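Local coordinates for protein disulphide isomerase (Xylella fastidiosa, PDB 3FK8) that probably catalyses thiol-disulphide exchange as a disulphide isomerase built on the thioredoxin fold, at residues A12-Q17 with V67-G72; K19-A24 with K30-V35; G85-D90 with A94-N99; G110-N115 with Y125-K130. All coordinates share one frame; numbering follows the deposited sequence.

Interaction 1: residues A12-Q17 with V67-G72; sequences ADAWTQ and VKIDVG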
loop_
_atom_site.group_PDB
_atom_site.type_symbol
_atom_site.label_atom_id
_atom_site.label_comp_id
_atom_site.label_asym_id
_atom_site.label_seq_id
_atom_site.Cartn_x
_atom_site.Cartn_y
_atom_site.Cartn_z
ATOM N N ALA A 12 11.562 1.302 -9.834
ATOM C CA ALA A 12 11.619 2.368 -8.853
ATOM C C ALA A 12 12.670 2.095 -7.770
ATOM O O ALA A 12 12.928 0.944 -7.385
ATOM C CB ALA A 12 10.248 2.564 -8.233
ATOM N N ASP A 13 13.252 3.180 -7.262
ATOM C CA ASP A 13 14.079 3.182 -6.070
ATOM C C ASP A 13 13.090 3.312 -4.912
ATOM O O ASP A 13 12.712 4.415 -4.539
ATOM C CB ASP A 13 15.086 4.358 -6.158
ATOM C CG ASP A 13 15.879 4.565 -4.890
ATOM O OD1 ASP A 13 15.666 3.851 -3.853
ATOM O OD2 ASP A 13 16.732 5.520 -4.929
ATOM N N ALA A 14 12.637 2.172 -4.386
ATOM C CA ALA A 14 11.557 2.217 -3.423
ATOM C C ALA A 14 11.962 2.959 -2.134
ATOM O O ALA A 14 11.151 3.668 -1.551
ATOM C CB ALA A 14 11.093 0.791 -3.122
ATOM N N TRP A 15 13.197 2.791 -1.641
ATOM C CA TRP A 15 13.597 3.513 -0.432
ATOM C C TRP A 15 13.497 5.030 -0.588
ATOM O O TRP A 15 13.029 5.731 0.314
ATOM C CB TRP A 15 15.027 3.183 -0.010
ATOM C CG TRP A 15 15.114 1.888 0.761
ATOM C CD1 TRP A 15 15.480 0.665 0.278
ATOM C CD2 TRP A 15 14.835 1.716 2.148
ATOM N NE1 TRP A 15 15.431 -0.267 1.287
ATOM C CE2 TRP A 15 15.074 0.360 2.458
ATOM C CE3 TRP A 15 14.413 2.586 3.167
ATOM C CZ2 TRP A 15 14.884 -0.166 3.767
ATOM C CZ3 TRP A 15 14.199 2.048 4.476
ATOM C CH2 TRP A 15 14.448 0.689 4.747
ATOM N N THR A 16 13.942 5.520 -1.750
ATOM C CA THR A 16 13.838 6.957 -2.041
ATOM C C THR A 16 12.391 7.387 -2.079
ATOM O O THR A 16 12.029 8.390 -1.441
ATOM C CB THR A 16 14.579 7.322 -3.302
ATOM O OG1 THR A 16 15.952 7.011 -3.097
ATOM C CG2 THR A 16 14.520 8.827 -3.529
ATOM N N GLN A 17 11.553 6.584 -2.749
ATOM C CA GLN A 17 10.120 6.886 -2.838
ATOM C C GLN A 17 9.453 6.905 -1.478
ATOM O O GLN A 17 8.641 7.789 -1.212
ATOM C CB GLN A 17 9.383 5.961 -3.792
ATOM C CG GLN A 17 9.825 6.218 -5.230
ATOM C CD GLN A 17 9.006 5.509 -6.271
ATOM O OE1 GLN A 17 8.431 4.456 -6.004
ATOM N NE2 GLN A 17 8.982 6.059 -7.504
ATOM N N VAL A 67 2.642 5.167 -1.396
ATOM C CA VAL A 67 3.781 4.597 -2.144
ATOM C C VAL A 67 3.492 3.142 -2.408
ATOM O O VAL A 67 3.156 2.420 -1.470
ATOM C CB VAL A 67 5.121 4.650 -1.366
ATOM C CG1 VAL A 67 6.268 3.972 -2.150
ATOM C CG2 VAL A 67 5.491 6.072 -1.036
ATOM N N LYS A 68 3.655 2.715 -3.665
ATOM C CA LYS A 68 3.579 1.295 -4.037
ATOM C C LYS A 68 4.955 0.699 -4.106
ATOM O O LYS A 68 5.811 1.308 -4.764
ATOM C CB LYS A 68 2.846 1.096 -5.355
ATOM C CG LYS A 68 1.317 1.118 -5.199
ATOM C CD LYS A 68 0.616 0.815 -6.529
ATOM C CE LYS A 68 0.438 2.087 -7.329
ATOM N NZ LYS A 68 -0.355 1.899 -8.606
ATOM N N ILE A 69 5.195 -0.402 -3.403
ATOM C CA ILE A 69 6.501 -1.043 -3.334
ATOM C C ILE A 69 6.413 -2.422 -4.009
ATOM O O ILE A 69 5.682 -3.318 -3.539
ATOM C CB ILE A 69 6.988 -1.213 -1.863
ATOM C CG1 ILE A 69 7.098 0.188 -1.262
ATOM C CG2 ILE A 69 8.283 -1.920 -1.819
ATOM C CD1 ILE A 69 6.830 0.280 0.149
ATOM N N ASP A 70 7.126 -2.575 -5.121
ATOM C CA ASP A 70 7.232 -3.852 -5.815
ATOM C C ASP A 70 8.055 -4.849 -5.010
ATOM O O ASP A 70 9.180 -4.565 -4.653
ATOM C CB ASP A 70 7.932 -3.602 -7.157
ATOM C CG ASP A 70 8.098 -4.885 -7.952
ATOM O OD1 ASP A 70 7.233 -5.753 -7.883
ATOM O OD2 ASP A 70 9.102 -4.972 -8.684
ATOM N N VAL A 71 7.491 -6.034 -4.765
ATOM C CA VAL A 71 8.253 -7.091 -4.117
ATOM C C VAL A 71 8.607 -8.191 -5.088
ATOM O O VAL A 71 9.226 -9.177 -4.681
ATOM C CB VAL A 71 7.608 -7.651 -2.837
ATOM C CG1 VAL A 71 7.485 -6.529 -1.774
ATOM C CG2 VAL A 71 6.280 -8.332 -3.097
ATOM N N GLY A 72 8.314 -8.018 -6.371
ATOM C CA GLY A 72 8.702 -9.026 -7.370
ATOM C C GLY A 72 8.097 -10.379 -7.041
ATOM O O GLY A 72 7.004 -10.477 -6.476
HETATM O O HOH W 1 8.494 2.040 -4.881
#
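Ala14 and Ile69 make the apolar touch of this contact. Ala14 CB lies 4.1 Å from Ile69 CG2, the branch that stands anti to the Ile69 backbone nitrogen. Leu80 of helix 78-83 packs on both residues. One turn further along the helix, Gln17 meets Val67 with the base of its side chain. Gln17 CB is 4.0 Å from Val67 CG1. Val67 was modelled in two conformers, so this second touch is less certain.

The contact lays the first turn of helix 14-28 against strand 65-70, an outer strand of the central sheet. Helices packed on such a sheet are the plan of the thioredoxin fold.

No direct hydrogen bond links the segments. A water does so instead. The water oxygen donates to Gln17 OE1 at 2.7 Å and to Lys68 O at 2.8 Å, so one molecule serves two acceptors. Gln17 CG sits beside its backbone nitrogen (chi1 -68°), and the chain then runs extended, which carries the amide to this water. The Lys68 amine turns off to a salt bridge with Asp48.

Two aspartates fix the backbone locally. Asp13 is the N-cap: Asp13 OD1 accepts from Thr16 N at 3.2 Å, from above the carboxylate plane. Asp70 makes an Asx turn, with Asp70 OD1 2.9 Å from Gly72 N, while its OD2 forms a salt bridge with Arg76.

Interaction 2: residues K19-A24 with K30-V35; sequences KKALAA and KPTLLV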
loop_
_atom_site.group_PDB
_atom_site.type_symbol
_atom_site.label_atom_id
_atom_site.label_comp_id
_atom_site.label_asym_id
_atom_site.label_seq_id
_atom_site.Cartn_x
_atom_site.Cartn_y
_atom_site.Cartn_z
ATOM N N LYS A 19 10.989 7.478 1.405
ATOM C CA LYS A 19 11.532 8.637 2.111
ATOM C C LYS A 19 10.776 9.914 1.705
ATOM O O LYS A 19 10.390 10.731 2.559
ATOM C CB LYS A 19 13.046 8.773 1.884
ATOM C CG LYS A 19 13.725 9.792 2.790
ATOM C CD LYS A 19 15.264 9.683 2.671
ATOM C CE LYS A 19 15.940 10.808 3.426
ATOM N NZ LYS A 19 17.394 10.759 3.180
ATOM N N LYS A 20 10.584 10.062 0.392
ATOM C CA LYS A 20 9.885 11.220 -0.176
ATOM C C LYS A 20 8.405 11.297 0.256
ATOM O O LYS A 20 7.884 12.391 0.471
ATOM C CB LYS A 20 9.972 11.176 -1.695
ATOM C CG LYS A 20 9.182 12.276 -2.398
ATOM C CD LYS A 20 9.179 12.024 -3.901
ATOM C CE LYS A 20 8.423 13.086 -4.665
ATOM N NZ LYS A 20 9.186 14.334 -4.759
ATOM N N ALA A 21 7.735 10.147 0.371
ATOM C CA ALA A 21 6.339 10.096 0.803
ATOM C C ALA A 21 6.235 10.408 2.298
ATOM O O ALA A 21 5.359 11.185 2.725
ATOM C CB ALA A 21 5.755 8.757 0.499
ATOM N N LEU A 22 7.172 9.873 3.100
ATOM C CA LEU A 22 7.179 10.151 4.526
ATOM C C LEU A 22 7.462 11.633 4.791
ATOM O O LEU A 22 6.877 12.223 5.709
ATOM C CB LEU A 22 8.146 9.220 5.298
ATOM C CG LEU A 22 7.759 7.722 5.306
ATOM C CD1 LEU A 22 8.909 6.982 5.972
ATOM C CD2 LEU A 22 6.494 7.427 6.054
ATOM N N ALA A 23 8.321 12.249 3.970
ATOM C CA ALA A 23 8.596 13.675 4.106
ATOM C C ALA A 23 7.325 14.492 3.810
ATOM O O ALA A 23 7.014 15.488 4.479
ATOM C CB ALA A 23 9.748 14.087 3.190
ATOM N N ALA A 24 6.572 14.036 2.807
ATOM C CA ALA A 24 5.318 14.689 2.411
ATOM C C ALA A 24 4.279 14.538 3.520
ATOM O O ALA A 24 3.541 15.489 3.802
ATOM C CB ALA A 24 4.796 14.094 1.111
ATOM N N LYS A 30 -0.121 14.091 7.438
ATOM C CA LYS A 30 -0.910 12.945 7.013
ATOM C C LYS A 30 -0.121 11.664 7.188
ATOM O O LYS A 30 1.107 11.661 7.095
ATOM C CB LYS A 30 -1.295 13.047 5.543
ATOM C CG LYS A 30 -2.332 14.118 5.243
ATOM C CD LYS A 30 -2.267 14.468 3.797
ATOM C CE LYS A 30 -3.003 13.484 2.952
ATOM N NZ LYS A 30 -3.337 14.106 1.647
ATOM N N PRO A 31 -0.822 10.575 7.481
ATOM C CA PRO A 31 -0.156 9.261 7.443
ATOM C C PRO A 31 0.233 8.868 6.010
ATOM O O PRO A 31 -0.352 9.370 5.015
ATOM C CB PRO A 31 -1.242 8.328 7.979
ATOM C CG PRO A 31 -2.529 8.984 7.656
ATOM C CD PRO A 31 -2.274 10.461 7.727
ATOM N N THR A 32 1.214 7.986 5.904
ATOM C CA THR A 32 1.635 7.424 4.629
ATOM C C THR A 32 1.190 5.968 4.541
ATOM O O THR A 32 1.308 5.210 5.503
ATOM C CB THR A 32 3.144 7.507 4.499
ATOM O OG1 THR A 32 3.527 8.878 4.549
ATOM C CG2 THR A 32 3.655 6.867 3.186
ATOM N N LEU A 33 0.644 5.600 3.392
ATOM C CA LEU A 33 0.239 4.248 3.103
ATOM C C LEU A 33 1.269 3.597 2.185
ATOM O O LEU A 33 1.511 4.069 1.081
ATOM C CB LEU A 33 -1.083 4.349 2.389
ATOM C CG LEU A 33 -1.764 3.105 1.954
ATOM C CD1 LEU A 33 -2.139 2.285 3.196
ATOM C CD2 LEU A 33 -3.012 3.401 1.116
ATOM N N LEU A 34 1.908 2.565 2.698
ATOM C CA LEU A 34 2.824 1.754 1.899
ATOM C C LEU A 34 2.075 0.494 1.424
ATOM O O LEU A 34 1.536 -0.245 2.259
ATOM C CB LEU A 34 3.992 1.321 2.746
ATOM C CG LEU A 34 4.824 2.379 3.447
ATOM C CD1 LEU A 34 6.033 1.806 4.166
ATOM C CD2 LEU A 34 5.244 3.460 2.466
ATOM N N VAL A 35 2.033 0.300 0.116
ATOM C CA VAL A 35 1.310 -0.832 -0.466
ATOM C C VAL A 35 2.313 -1.749 -1.103
ATOM O O VAL A 35 2.978 -1.381 -2.087
ATOM C CB VAL A 35 0.254 -0.401 -1.518
ATOM C CG1 VAL A 35 -0.546 -1.601 -1.947
ATOM C CG2 VAL A 35 -0.632 0.728 -0.948
#
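Leu22 and Thr32 cross at about a right angle. The touching branch of the leucine is CD2, which meets the threonine at its branch point. Leu22 CD2 is 3.6 Å from Thr32 OG1 and 3.7 Å from Thr32 CB. Leu22 sets off across the line to the strand, but its end comes nearer. With chi2 at 174°, CD1 continues the extended chain and CD2 is the methyl turned to Thr32.

Ala21 comes in beside Leu22, directly toward the strand. Ala21 CB lies 3.9 Å from Thr32 CG2. Thr32 thus offers a different branch to each neighbour. Its CG2 stands anti to the backbone nitrogen and is nearest Ala21 CB, while OG1 sits next to that nitrogen (chi1 -61°) and meets Leu22 CD2. Thr32 OG1 is also 3.5 Å from Ala21 O. The Leu22 methyl covers one flank of this buried polar group.

The backbones come close here, with Leu22 CA 6.2 Å from Thr32 CA. Leu22 also packs on Val98 of strand 94-98 and on Tyr84, and Ala21 packs on Val67 of strand 65-70. The helix therefore spans strand 32-37 and both its neighbours in the sheet.

Helix 14-28 covers one face of the sheet and runs on through a short connection into its inner strand 32-37, as the helix before the central strand does in thioredoxin.

Interaction 3: residues G85-D90 with A94-N99; sequences GDPIQD and AVVVVN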
loop_
_atom_site.group_PDB
_atom_site.type_symbol
_atom_site.label_atom_id
_atom_site.label_comp_id
_atom_site.label_asym_id
_atom_site.label_seq_id
_atom_site.Cartn_x
_atom_site.Cartn_y
_atom_site.Cartn_z
ATOM N N GLY A 85 7.970 -4.035 9.412
ATOM C CA GLY A 85 7.201 -5.003 10.168
ATOM C C GLY A 85 6.748 -6.249 9.434
ATOM O O GLY A 85 5.784 -6.898 9.879
ATOM N N ASP A 86 7.456 -6.616 8.362
ATOM C CA ASP A 86 7.174 -7.828 7.574
ATOM C C ASP A 86 5.758 -7.941 7.064
ATOM O O ASP A 86 5.195 -9.022 7.175
ATOM C CB ASP A 86 7.540 -9.080 8.363
ATOM C CG ASP A 86 9.002 -9.151 8.684
ATOM O OD1 ASP A 86 9.823 -9.161 7.740
ATOM O OD2 ASP A 86 9.326 -9.248 9.890
ATOM N N PRO A 87 5.187 -6.884 6.489
ATOM C CA PRO A 87 3.784 -6.948 6.089
ATOM C C PRO A 87 3.503 -8.079 5.077
ATOM O O PRO A 87 2.393 -8.581 5.041
ATOM C CB PRO A 87 3.568 -5.573 5.410
ATOM C CG PRO A 87 4.936 -5.121 5.028
ATOM C CD PRO A 87 5.772 -5.570 6.143
ATOM N N ILE A 88 4.472 -8.431 4.235
ATOM C CA ILE A 88 4.207 -9.384 3.155
ATOM C C ILE A 88 4.265 -10.818 3.600
ATOM O O ILE A 88 3.893 -11.707 2.847
ATOM C CB ILE A 88 5.169 -9.215 1.955
ATOM C CG1 ILE A 88 6.595 -9.695 2.279
ATOM C CG2 ILE A 88 5.097 -7.784 1.478
ATOM C CD1 ILE A 88 7.568 -9.523 1.135
ATOM N N GLN A 89 4.752 -11.079 4.808
ATOM C CA GLN A 89 4.931 -12.503 5.170
ATOM C C GLN A 89 3.595 -13.229 5.328
ATOM O O GLN A 89 3.509 -14.433 5.242
ATOM C CB GLN A 89 5.954 -12.651 6.321
ATOM C CG GLN A 89 7.420 -12.271 5.889
ATOM C CD GLN A 89 8.531 -12.567 6.913
ATOM O OE1 GLN A 89 8.277 -12.909 8.070
ATOM N NE2 GLN A 89 9.784 -12.391 6.472
ATOM N N ASP A 90 2.559 -12.448 5.446
ATOM C CA ASP A 90 1.279 -12.882 5.648
ATOM C C ASP A 90 0.422 -12.836 4.347
ATOM O O ASP A 90 -0.787 -13.075 4.403
ATOM C CB ASP A 90 0.738 -12.031 6.831
ATOM C CG ASP A 90 1.513 -12.283 8.136
ATOM O OD1 ASP A 90 1.591 -13.447 8.581
ATOM O OD2 ASP A 90 2.074 -11.332 8.725
ATOM N N ALA A 94 -0.244 -6.227 0.708
ATOM C CA ALA A 94 -0.148 -5.923 2.144
ATOM C C ALA A 94 0.095 -4.456 2.319
ATOM O O ALA A 94 0.665 -3.814 1.451
ATOM C CB ALA A 94 0.954 -6.730 2.787
ATOM N N VAL A 95 -0.357 -3.897 3.434
ATOM C CA VAL A 95 -0.181 -2.470 3.649
ATOM C C VAL A 95 0.450 -2.175 5.010
ATOM O O VAL A 95 0.308 -2.961 5.960
ATOM C CB VAL A 95 -1.452 -1.603 3.388
ATOM C CG1 VAL A 95 -2.070 -1.804 1.916
ATOM C CG2 VAL A 95 -2.463 -1.958 4.324
ATOM N N VAL A 96 1.151 -1.051 5.047
ATOM C CA VAL A 96 1.647 -0.456 6.291
ATOM C C VAL A 96 1.132 0.976 6.316
ATOM O O VAL A 96 1.237 1.681 5.326
ATOM C CB VAL A 96 3.202 -0.461 6.365
ATOM C CG1 VAL A 96 3.711 0.173 7.660
ATOM C CG2 VAL A 96 3.721 -1.844 6.209
ATOM N N VAL A 97 0.609 1.416 7.462
ATOM C CA VAL A 97 0.230 2.817 7.644
ATOM C C VAL A 97 1.317 3.379 8.572
ATOM O O VAL A 97 1.541 2.852 9.669
ATOM C CB VAL A 97 -1.158 2.934 8.346
ATOM C CG1 VAL A 97 -1.503 4.394 8.685
ATOM C CG2 VAL A 97 -2.247 2.267 7.493
ATOM N N VAL A 98 2.006 4.417 8.125
ATOM C CA VAL A 98 3.023 5.065 8.942
ATOM C C VAL A 98 2.461 6.438 9.313
ATOM O O VAL A 98 2.027 7.201 8.431
ATOM C CB VAL A 98 4.343 5.222 8.130
ATOM C CG1 VAL A 98 5.502 5.782 8.981
ATOM C CG2 VAL A 98 4.720 3.849 7.525
ATOM N N ASN A 99 2.516 6.794 10.585
ATOM C CA ASN A 99 2.021 8.102 11.019
ATOM C C ASN A 99 2.934 9.192 10.529
ATOM O O ASN A 99 4.034 8.962 10.030
ATOM C CB ASN A 99 1.923 8.166 12.544
ATOM C CG ASN A 99 0.771 7.373 13.072
ATOM O OD1 ASN A 99 -0.278 7.225 12.418
ATOM N ND2 ASN A 99 0.951 6.838 14.257
#
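Asp86 O, just before the Pro87 that rests on Ala94 and Val96, is held by two donors. Gln89 N donates to Asp86 O at 3.2 Å, which closes a tight turn. The second donor is Lys109 NZ, which comes from outside both segments. Lys109 NZ also makes a salt bridge with Asp90 OD2, so this one lysine ties together both ends of the turn.

The contact across the segments is apolar. The Pro87 ring is its main piece and points at the strand. Pro87 CG lies 3.7 Å and Pro87 CB 3.8 Å from Val96 CG2, so the methyl rests against the CB-CG part of the ring. Pro87 and Val96 approach at a slant. Val96 CG1 is anti to the backbone nitrogen (chi1 180°), which leaves CG2 beside that nitrogen and next to the proline.

Ala94 takes the other end of the residue. Ala94 CB is 3.9 Å from Pro87 CB and 3.3 Å from Pro87 O, a snug fit of a methyl against the peptide group. Ile88 adds little. Ile88 CG2 stands 4.5 Å from Ala94 CB, and the rest of its chain leads off. The alternation of the strand places Ala94 and Val96 on the face toward the turn, while Val95 points to the far face.

The turn lies between helix 78-83 and strand 94-98. Pro87 and Ile88 both pack on Ser81 of that helix and on Phe36 of strand 32-37. Pro87 also touches Thr107 of strand 104-107, so the turn lies across one face of three neighbouring strands.

Interaction 4: residues G110-N115 with Y125-K130; sequences GGELAN and YDFFAK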
loop_
_atom_site.group_PDB
_atom_site.type_symbol
_atom_site.label_atom_id
_atom_site.label_comp_id
_atom_site.label_asym_id
_atom_site.label_seq_id
_atom_site.Cartn_x
_atom_site.Cartn_y
_atom_site.Cartn_z
ATOM N N GLY A 110 -2.354 -10.478 8.838
ATOM C CA GLY A 110 -3.199 -11.671 8.738
ATOM C C GLY A 110 -3.729 -11.826 7.370
ATOM O O GLY A 110 -4.763 -12.450 7.181
ATOM N N GLY A 111 -3.020 -11.250 6.378
ATOM C CA GLY A 111 -3.465 -11.431 5.013
ATOM C C GLY A 111 -4.822 -10.792 4.792
ATOM O O GLY A 111 -5.588 -11.228 3.934
ATOM N N GLU A 112 -5.071 -9.677 5.502
ATOM C CA GLU A 112 -6.350 -8.939 5.409
ATOM C C GLU A 112 -6.757 -8.597 3.976
ATOM O O GLU A 112 -7.939 -8.591 3.646
ATOM C CB GLU A 112 -6.280 -7.640 6.217
ATOM C CG GLU A 112 -6.357 -7.835 7.714
ATOM C CD GLU A 112 -5.002 -8.014 8.404
ATOM O OE1 GLU A 112 -4.019 -8.469 7.769
ATOM O OE2 GLU A 112 -4.957 -7.803 9.647
ATOM N N LEU A 113 -5.772 -8.282 3.124
ATOM C CA LEU A 113 -6.044 -7.914 1.723
ATOM C C LEU A 113 -5.576 -8.982 0.741
ATOM O O LEU A 113 -5.638 -8.749 -0.464
ATOM C CB LEU A 113 -5.409 -6.547 1.380
ATOM C CG LEU A 113 -5.928 -5.412 2.255
ATOM C CD1 LEU A 113 -5.107 -4.162 1.935
ATOM C CD2 LEU A 113 -7.425 -5.147 2.040
ATOM N N ALA A 114 -5.203 -10.158 1.239
ATOM C CA ALA A 114 -4.603 -11.145 0.340
ATOM C C ALA A 114 -5.619 -11.775 -0.635
ATOM O O ALA A 114 -5.218 -12.434 -1.589
ATOM C CB ALA A 114 -3.840 -12.176 1.132
ATOM N N ASN A 115 -6.916 -11.584 -0.372
ATOM C CA ASN A 115 -7.961 -12.000 -1.317
ATOM C C ASN A 115 -8.679 -10.811 -1.912
ATOM O O ASN A 115 -9.879 -10.895 -2.198
ATOM C CB ASN A 115 -8.888 -13.030 -0.668
ATOM C CG ASN A 115 -8.202 -14.381 -0.614
ATOM O OD1 ASN A 115 -8.132 -15.091 -1.624
ATOM N ND2 ASN A 115 -7.632 -14.719 0.552
ATOM N N TYR A 125 -13.281 0.061 0.259
ATOM C CA TYR A 125 -13.534 1.352 0.850
ATOM C C TYR A 125 -13.588 1.252 2.377
ATOM O O TYR A 125 -12.919 2.025 3.073
ATOM C CB TYR A 125 -14.840 1.942 0.294
ATOM C CG TYR A 125 -15.156 3.281 0.933
ATOM C CD1 TYR A 125 -14.649 4.462 0.395
ATOM C CD2 TYR A 125 -15.909 3.360 2.118
ATOM C CE1 TYR A 125 -14.924 5.716 0.999
ATOM C CE2 TYR A 125 -16.177 4.571 2.725
ATOM C CZ TYR A 125 -15.674 5.752 2.169
ATOM O OH TYR A 125 -15.946 6.977 2.750
ATOM N N ASP A 126 -14.344 0.283 2.894
ATOM C CA ASP A 126 -14.553 0.203 4.343
ATOM C C ASP A 126 -13.210 -0.068 5.042
ATOM O O ASP A 126 -12.951 0.433 6.159
ATOM C CB ASP A 126 -15.551 -0.886 4.704
ATOM C CG ASP A 126 -16.984 -0.516 4.369
ATOM O OD1 ASP A 126 -17.254 0.669 4.088
ATOM O OD2 ASP A 126 -17.793 -1.452 4.359
ATOM N N PHE A 127 -12.379 -0.914 4.434
ATOM C CA PHE A 127 -11.084 -1.250 5.031
ATOM C C PHE A 127 -10.260 0.035 5.228
ATOM O O PHE A 127 -9.705 0.296 6.311
ATOM C CB PHE A 127 -10.337 -2.235 4.122
ATOM C CG PHE A 127 -8.971 -2.582 4.654
ATOM C CD1 PHE A 127 -8.818 -3.663 5.497
ATOM C CD2 PHE A 127 -7.866 -1.798 4.335
ATOM C CE1 PHE A 127 -7.557 -3.966 6.039
ATOM C CE2 PHE A 127 -6.583 -2.097 4.869
ATOM C CZ PHE A 127 -6.453 -3.162 5.690
ATOM N N PHE A 128 -10.130 0.846 4.191
ATOM C CA PHE A 128 -9.322 2.051 4.291
ATOM C C PHE A 128 -9.992 3.160 5.098
ATOM O O PHE A 128 -9.351 3.877 5.856
ATOM C CB PHE A 128 -8.882 2.511 2.879
ATOM C CG PHE A 128 -7.875 1.582 2.261
ATOM C CD1 PHE A 128 -6.515 1.677 2.660
ATOM C CD2 PHE A 128 -8.239 0.549 1.424
ATOM C CE1 PHE A 128 -5.570 0.800 2.156
ATOM C CE2 PHE A 128 -7.304 -0.348 0.956
ATOM C CZ PHE A 128 -5.967 -0.230 1.323
ATOM N N ALA A 129 -11.319 3.220 5.021
ATOM C CA ALA A 129 -12.085 4.200 5.806
ATOM C C ALA A 129 -11.896 3.959 7.302
ATOM O O ALA A 129 -11.779 4.937 8.070
ATOM C CB ALA A 129 -13.569 4.159 5.435
ATOM N N LYS A 130 -11.878 2.698 7.754
ATOM C CA LYS A 130 -11.661 2.386 9.165
ATOM C C LYS A 130 -10.362 2.994 9.665
ATOM O O LYS A 130 -10.297 3.476 10.801
ATOM C CB LYS A 130 -11.676 0.881 9.403
ATOM C CG LYS A 130 -11.745 0.484 10.871
ATOM C CD LYS A 130 -12.903 -0.449 11.097
ATOM C CE LYS A 130 -12.688 -1.752 10.346
ATOM N NZ LYS A 130 -12.647 -1.588 8.862
#
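Leu113 lies over the ring of Phe127. Leu113 CD2 sits 3.9 Å from the centroid of the Phe127 ring and only 7° off the ring normal, a CH-pi contact on the middle of one face. The two side chains come from opposite directions. A chi1 of -60° turns Leu113 CG toward the helix, and chi2 then sets the two methyls against its rings. Leu113 CD1 is 3.9 Å from Phe127 CE2 and 4.1 Å from Phe128 CZ, so this methyl touches both phenylalanines.

The rings are also set against each other. Phe127 CD2 stands 3.6 Å above the plane of the Phe128 ring, over its centre.

Glu112 touches with its base: Glu112 CB is 3.9 Å from Phe127 CE1. The chain then bends at chi2 and takes the carboxylate away from the helix. Glu112 OE1 accepts from Gly110 N at 2.8 Å on the syn side, tilted 33° out of the carboxylate plane. This bond lies next to a type I turn from Gly111 to Ala114, closed by Ala114 N to Gly111 O at 2.9 Å.

The loop after strand 104-107 is thus packed on helix 121-132. Phe127 also rests on Tyr106 of that strand, and Leu113 on Pro93 and Met119. Phe128 also packs on Leu47 and Leu51 of helix 42-51 and on Leu59 and Ile60 of helix 54-63.

Overall arrangement
The central sheet joins the contacts. Interactions 1 and 2 share helix 14-28, and their strands pair: Ile69 N lies 2.8 Å from Val35 O. Strand 32-37 pairs on its other edge with the strand of interaction 3, where Thr32 N is 2.8 Å from Val98 O. Interaction 4 lies on the opposite side of the chain's centre from interactions 1 and 2, about 21 Å from interaction 1 between centres. It meets interaction 3 where Val95 CG1 is 3.8 Å from Leu113 CD1, and interaction 2 through Leu33 and Phe128. Cys41 and Cys44 fit a thioredoxin-type CxxC, probably the redox site; Lys68 and Ala94 lie near it without touching.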